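Local coordinates for vascular endothelial growth factor homolog (PDB 2GNN), which acts as a disulfide-linked homodimeric growth factor that binds vascular endothelial growth factor receptors and induces endothelial proliferation, at residues C56-D59 with E60-C64. Sequence-based numbering, arbitrary orientation.
Sequences CCND and ESLEC
C57 SG sits over one face of the E63-C64 peptide, 3.6 Å from C64 N, while the carboxylate of D59 meets S61 through a single oxygen. This OD1 takes two donors: S61 N in the carboxylate plane on the anti lone pair, 2.8 Å away and nearly straight at 163°, and S61 OG at 3.0 Å, arriving nearly along the C-O axis. With CG anti to the backbone N, chi1 -164° turns the D59 carboxylate along the chain toward S61, and the paired bonds should restrain its rotation. The same residue opens a type I beta turn to L62, closed by L62 N to D59 O (3.0 Å). L62 then folds back against the incoming chain: its CB rests on C57 CB at 3.7 Å, and its CD1 lies 3.7 Å from D59 CB. The amide oxygen of N58 comes only loosely near that methyl. C57 is bonded to C100 and C64 to C22, both disulfides of the knot, whereas C56 joins C47 of the second subunit and links the dimer. An Asx turn, superposed on the type I turn, thus leads into strand 62-79 beside the cystine knot of the PDGF/VEGF growth factors.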
loop_
_atom_site.group_PDB
_atom_site.type_symbol
_atom_site.label_atom_id
_atom_site.label_comp_id
_atom_site.label_asym_id
_atom_site.label_seq_id
_atom_site.Cartn_x
_atom_site.Cartn_y
_atom_site.Cartn_z
ATOM N N CYS B 56 7.128 -6.084 -8.802
ATOM C CA CYS B 56 7.148 -6.373 -10.217
ATOM C C CYS B 56 7.956 -7.628 -10.475
ATOM O O CYS B 56 9.062 -7.793 -9.938
ATOM C CB CYS B 56 7.825 -5.228 -10.966
ATOM S SG CYS B 56 6.695 -3.940 -11.393
ATOM N N CYS B 57 7.420 -8.502 -11.319
ATOM C CA CYS B 57 8.207 -9.621 -11.818
ATOM C C CYS B 57 8.915 -9.204 -13.101
ATOM O O CYS B 57 8.434 -8.345 -13.840
ATOM C CB CYS B 57 7.333 -10.859 -12.020
ATOM S SG CYS B 57 6.595 -11.460 -10.479
ATOM N N ASN B 58 10.065 -9.815 -13.352
ATOM C CA ASN B 58 10.899 -9.485 -14.499
ATOM C C ASN B 58 10.321 -9.934 -15.848
ATOM O O ASN B 58 10.988 -9.821 -16.883
ATOM C CB ASN B 58 12.296 -10.100 -14.298
ATOM C CG ASN B 58 12.238 -11.524 -13.737
ATOM O OD1 ASN B 58 11.472 -11.812 -12.803
ATOM N ND2 ASN B 58 13.049 -12.416 -14.302
ATOM N N ASP B 59 9.092 -10.444 -15.838
ATOM C CA ASP B 59 8.511 -11.096 -17.009
ATOM C C ASP B 59 7.002 -10.963 -16.992
ATOM O O ASP B 59 6.360 -11.234 -15.977
ATOM C CB ASP B 59 8.900 -12.583 -17.015
ATOM C CG ASP B 59 8.675 -13.261 -18.362
ATOM O OD1 ASP B 59 7.510 -13.383 -18.807
ATOM O OD2 ASP B 59 9.678 -13.706 -18.961
ATOM N N GLU B 60 6.447 -10.565 -18.134
ATOM C CA GLU B 60 5.001 -10.395 -18.323
ATOM C C GLU B 60 4.183 -11.653 -17.983
ATOM O O GLU B 60 3.005 -11.559 -17.645
ATOM C CB GLU B 60 4.735 -9.969 -19.775
ATOM C CG GLU B 60 3.265 -9.699 -20.128
ATOM C CD GLU B 60 2.899 -10.174 -21.535
ATOM O OE1 GLU B 60 3.809 -10.343 -22.386
ATOM O OE2 GLU B 60 1.688 -10.381 -21.784
ATOM N N SER B 61 4.815 -12.824 -18.083
ATOM C CA SER B 61 4.148 -14.111 -17.848
ATOM C C SER B 61 4.200 -14.557 -16.382
ATOM O O SER B 61 3.738 -15.653 -16.046
ATOM C CB SER B 61 4.754 -15.193 -18.743
ATOM O OG SER B 61 5.059 -14.681 -20.027
ATOM N N LEU B 62 4.754 -13.706 -15.518
ATOM C CA LEU B 62 4.900 -14.018 -14.098
ATOM C C LEU B 62 4.070 -13.079 -13.211
ATOM O O LEU B 62 3.867 -11.913 -13.537
ATOM C CB LEU B 62 6.383 -14.005 -13.682
ATOM C CG LEU B 62 7.321 -15.055 -14.299
ATOM C CD1 LEU B 62 8.787 -14.773 -14.012
ATOM C CD2 LEU B 62 6.971 -16.425 -13.791
ATOM N N GLU B 63 3.578 -13.608 -12.099
ATOM C CA GLU B 63 2.861 -12.813 -11.131
ATOM C C GLU B 63 3.430 -13.018 -9.740
ATOM O O GLU B 63 3.944 -14.087 -9.410
ATOM C CB GLU B 63 1.358 -13.114 -11.157
ATOM C CG GLU B 63 0.992 -14.602 -11.146
ATOM C CD GLU B 63 -0.513 -14.842 -11.129
ATOM O OE1 GLU B 63 -1.275 -13.859 -11.008
ATOM O OE2 GLU B 63 -0.934 -16.018 -11.240
ATOM N N CYS B 64 3.340 -11.965 -8.939
ATOM C CA CYS B 64 3.897 -11.951 -7.606
ATOM C C CYS B 64 2.815 -12.437 -6.665
ATOM O O CYS B 64 1.806 -11.767 -6.482
ATOM C CB CYS B 64 4.358 -10.531 -7.253
ATOM S SG CYS B 64 5.038 -10.362 -5.599
#